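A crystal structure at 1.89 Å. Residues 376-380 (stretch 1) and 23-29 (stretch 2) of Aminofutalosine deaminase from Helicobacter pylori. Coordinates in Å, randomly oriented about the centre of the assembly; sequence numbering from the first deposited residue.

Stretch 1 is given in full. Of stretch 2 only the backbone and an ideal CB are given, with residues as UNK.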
ATOM      1  N   ASN A 376      -4.949  27.222   6.065  1.00 19.38           N
ATOM      2  CA  ASN A 376      -3.809  26.414   6.464  1.00 17.00           C
ATOM      3  C   ASN A 376      -3.334  25.625   5.249  1.00 21.60           C
ATOM      4  O   ASN A 376      -3.539  26.041   4.104  1.00 20.04           O
ATOM      5  CB  ASN A 376      -4.194  25.525   7.659  1.00 20.74           C
ATOM      6  CG  ASN A 376      -5.360  24.594   7.351  1.00 19.08           C
ATOM      7  OD1 ASN A 376      -5.802  24.473   6.208  1.00 20.80           O
ATOM      8  ND2 ASN A 376      -5.861  23.929   8.382  1.00 17.81           N
ATOM      9  N   GLY A 377      -2.680  24.495   5.505  1.00 16.77           N
ATOM     10  CA  GLY A 377      -2.164  23.642   4.459  1.00 22.09           C
ATOM     11  C   GLY A 377      -0.890  24.123   3.811  1.00 19.36           C
ATOM     12  O   GLY A 377      -0.435  23.497   2.849  1.00 16.64           O
ATOM     13  N   GLU A 378      -0.292  25.203   4.309  1.00 24.62           N
ATOM     14  CA  GLU A 378       0.895  25.767   3.686  1.00 22.03           C
ATOM     15  C   GLU A 378       1.651  26.582   4.724  1.00 20.35           C
ATOM     16  O   GLU A 378       1.040  27.275   5.540  1.00 24.50           O
ATOM     17  CB  GLU A 378       0.517  26.640   2.481  1.00 23.34           C
ATOM     18  CG  GLU A 378       1.663  27.446   1.886  1.00 24.15           C
ATOM     19  CD  GLU A 378       1.251  28.196   0.634  1.00 31.41           C
ATOM     20  OE1 GLU A 378       2.131  28.785  -0.026  1.00 29.96           O
ATOM     21  OE2 GLU A 378       0.042  28.194   0.311  1.00 33.13           O
ATOM     22  N   ILE A 379       2.979  26.493   4.692  1.00 18.85           N
ATOM     23  CA  ILE A 379       3.827  27.262   5.595  1.00 19.98           C
ATOM     24  C   ILE A 379       4.048  28.620   4.940  1.00 23.67           C
ATOM     25  O   ILE A 379       4.931  28.789   4.094  1.00 21.24           O
ATOM     26  CB  ILE A 379       5.143  26.541   5.897  1.00 22.71           C
ATOM     27  CG1 ILE A 379       4.866  25.258   6.678  1.00 18.24           C
ATOM     28  CG2 ILE A 379       6.074  27.440   6.698  1.00 26.31           C
ATOM     29  CD1 ILE A 379       6.111  24.507   7.094  1.00 22.33           C
ATOM     30  N   GLU A 380       3.226  29.592   5.331  1.00 22.49           N
ATOM     31  CA  GLU A 380       3.255  30.928   4.762  1.00 22.25           C
ATOM     32  C   GLU A 380       2.727  31.894   5.812  1.00 24.39           C
ATOM     33  O   GLU A 380       1.825  31.546   6.579  1.00 19.51           O
ATOM     34  CB  GLU A 380       2.415  31.001   3.479  1.00 27.37           C
ATOM     35  CG  GLU A 380       2.497  32.324   2.731  1.00 25.52           C
ATOM     36  CD  GLU A 380       1.592  32.350   1.513  1.00 35.72           C
ATOM     37  OE1 GLU A 380       0.801  31.398   1.337  1.00 39.28           O
ATOM     38  OE2 GLU A 380       1.663  33.325   0.735  1.00 43.14           O
ATOM     39  N   UNK A  23      14.734  19.777   7.455  1.00 22.00           N
ATOM     40  CA  UNK A  23      13.995  19.923   6.211  1.00 21.71           C
ATOM     41  C   UNK A  23      12.642  20.538   6.526  1.00 19.07           C
ATOM     42  O   UNK A  23      11.980  20.124   7.484  1.00 22.68           O
ATOM     43  CB  UNK A  23      13.837  18.580   5.496  1.00 21.71           C
ATOM     44  N   UNK A  24      12.242  21.525   5.733  1.00 18.67           N
ATOM     45  CA  UNK A  24      10.945  22.178   5.866  1.00 22.25           C
ATOM     46  C   UNK A  24      10.239  22.104   4.522  1.00 20.08           C
ATOM     47  O   UNK A  24      10.795  22.524   3.502  1.00 20.31           O
ATOM     48  CB  UNK A  24      11.092  23.627   6.333  1.00 22.25           C
ATOM     49  N   UNK A  25       9.022  21.564   4.520  1.00 17.54           N
ATOM     50  CA  UNK A  25       8.188  21.506   3.325  1.00 20.64           C
ATOM     51  C   UNK A  25       7.210  22.674   3.387  1.00 19.11           C
ATOM     52  O   UNK A  25       6.318  22.698   4.242  1.00 20.34           O
ATOM     53  CB  UNK A  25       7.453  20.169   3.216  1.00 20.64           C
ATOM     54  N   UNK A  26       7.379  23.645   2.485  1.00 18.74           N
ATOM     55  CA  UNK A  26       6.486  24.800   2.480  1.00 20.56           C
ATOM     56  C   UNK A  26       5.097  24.438   1.974  1.00 21.26           C
ATOM     57  O   UNK A  26       4.107  25.048   2.396  1.00 19.10           O
ATOM     58  CB  UNK A  26       7.076  25.920   1.621  1.00 20.56           C
ATOM     59  N   UNK A  27       5.012  23.456   1.077  1.00 17.62           N
ATOM     60  CA  UNK A  27       3.751  23.045   0.459  1.00 22.24           C
ATOM     61  C   UNK A  27       3.062  24.211  -0.244  1.00 24.88           C
ATOM     62  O   UNK A  27       1.837  24.347  -0.211  1.00 21.48           O
ATOM     63  CB  UNK A  27       2.816  22.448   1.513  1.00 22.24           C
ATOM     64  N   UNK A  28       3.856  25.076  -0.866  1.00 20.24           N
ATOM     65  CA  UNK A  28       3.295  25.913  -1.909  1.00 24.05           C
ATOM     66  C   UNK A  28       3.171  25.086  -3.184  1.00 28.00           C
ATOM     67  O   UNK A  28       3.637  23.945  -3.257  1.00 25.78           O
ATOM     68  CB  UNK A  28       4.155  27.158  -2.139  1.00 24.05           C
ATOM     69  N   UNK A  29       2.528  25.660  -4.203  1.00 26.97           N
ATOM     70  CA  UNK A  29       2.340  24.906  -5.437  1.00 26.86           C
ATOM     71  C   UNK A  29       3.672  24.527  -6.070  1.00 27.93           C
ATOM     72  O   UNK A  29       3.742  23.530  -6.795  1.00 33.05           O
ATOM     73  CB  UNK A  29       1.502  25.715  -6.429  1.00 26.86           C
TER

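Position 23 lies in the extended part of the stretch, and nothing of stretch 1 comes within 5.5 Å of its ideal CB. Stretch 1 therefore sets no preference here; the deposited residue is Leu23, which makes no contact across the pair.

At position 24 the backbone is again extended, but CA-to-CB points toward stretch 1, and the ideal CB lies 5.1 Å from CD1 of Ile379. A methyl group at that distance leaves room for a small or medium apolar side chain, such as valine, isoleucine or leucine. The residue is Val24; its CG1 packs against Ile379 CD1 at 3.7 Å.

Position 25 directs its CB sideways, with nothing of stretch 1 within 5.5 Å, so the choice is again wide. It is Phe25, whose ring leads away from stretch 1. Its contribution comes from the backbone, as the carbonyl Phe25 O lies 3.4 Å from Ile379 CD1.

At position 26 the main chain leaves the strand (phi/psi -72/-31) and its carbonyl accepts the one hydrogen bond between the stretches, from Ile379 N to O of residue 26, 2.9 Å long and nearly straight at 165°. The same oxygen receives a CA-H...O contact from Glu378 CA at 3.5 Å. CB points sideways, 4.4 Å from Ile379 O, and the nearby branch of Ile379 favours an apolar group able to reach back, such as leucine, isoleucine or methionine. Leu26 does so, its CD2 meeting Ile379 CG2 at 3.8 Å.

Position 27 has phi/psi 57/37, a left-handed conformation that glycine, asparagine or aspartate adopts most readily. The ideal CB is 3.7 Å from Gly377 O and 4.4 Å from Glu378 CA, so CB itself packs on the backbone of stretch 1, and a small side chain, or one whose next atom turns off to the side, would suit. The residue is Cys27, with chi1 at -66°. Its SG is 4.8 Å from Gly377 O, farther than its CB, while Cys27 O, buried by the contact, finds no hydrogen-bonding partner in the model.

At position 28 the ideal CB lies 3.3 Å from the carboxylate oxygen Glu378 OE1. A neutral polar side chain or a basic one would suit this charged neighbour better than another acid. Asn28 fits with chi1 at 47°, but its amide leads away and is hydrogen-bonded elsewhere in the structure.

Nothing of stretch 1 lies within 5.5 Å of the ideal CB at position 29, so its identity is open; Glu29 touches a crystal neighbour.

Stretch 2, residues 23-29: LVFLCNE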
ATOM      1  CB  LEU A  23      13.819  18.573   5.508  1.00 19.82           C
ATOM      2  CG  LEU A  23      15.105  17.899   5.021  1.00 18.03           C
ATOM      3  CD1 LEU A  23      14.880  16.407   4.812  1.00 23.46           C
ATOM      4  CD2 LEU A  23      15.596  18.555   3.741  1.00 21.09           C
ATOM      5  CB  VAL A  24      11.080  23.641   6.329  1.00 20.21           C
ATOM      6  CG1 VAL A  24       9.712  24.307   6.388  1.00 22.16           C
ATOM      7  CG2 VAL A  24      11.770  23.709   7.681  1.00 19.74           C
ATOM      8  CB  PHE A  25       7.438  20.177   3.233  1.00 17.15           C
ATOM      9  CG  PHE A  25       8.331  18.971   3.101  1.00 17.38           C
ATOM     10  CD1 PHE A  25       9.677  19.104   2.793  1.00 15.77           C
ATOM     11  CD2 PHE A  25       7.813  17.696   3.276  1.00 15.44           C
ATOM     12  CE1 PHE A  25      10.485  17.991   2.674  1.00 14.42           C
ATOM     13  CE2 PHE A  25       8.616  16.582   3.156  1.00 19.07           C
ATOM     14  CZ  PHE A  25       9.954  16.728   2.853  1.00 18.45           C
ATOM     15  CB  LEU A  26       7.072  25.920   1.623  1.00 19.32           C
ATOM     16  CG  LEU A  26       8.316  26.639   2.141  1.00 17.76           C
ATOM     17  CD1 LEU A  26       8.510  27.937   1.378  1.00 20.09           C
ATOM     18  CD2 LEU A  26       8.204  26.905   3.634  1.00 24.88           C
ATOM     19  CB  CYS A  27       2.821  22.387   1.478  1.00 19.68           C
ATOM     20  SG  CYS A  27       3.459  20.816   2.093  1.00 20.07           S
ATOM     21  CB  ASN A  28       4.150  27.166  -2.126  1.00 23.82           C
ATOM     22  CG  ASN A  28       5.639  26.862  -2.238  1.00 21.00           C
ATOM     23  OD1 ASN A  28       6.047  25.708  -2.358  1.00 22.09           O
ATOM     24  ND2 ASN A  28       6.456  27.908  -2.198  1.00 24.99           N
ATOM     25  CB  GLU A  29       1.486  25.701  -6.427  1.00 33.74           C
ATOM     26  CG  GLU A  29       0.023  25.875  -6.012  1.00 31.42           C
ATOM     27  CD  GLU A  29      -0.702  24.561  -5.741  1.00 32.78           C
ATOM     28  OE1 GLU A  29      -0.377  23.541  -6.384  1.00 27.06           O
ATOM     29  OE2 GLU A  29      -1.608  24.551  -4.881  1.00 33.77           O
TER
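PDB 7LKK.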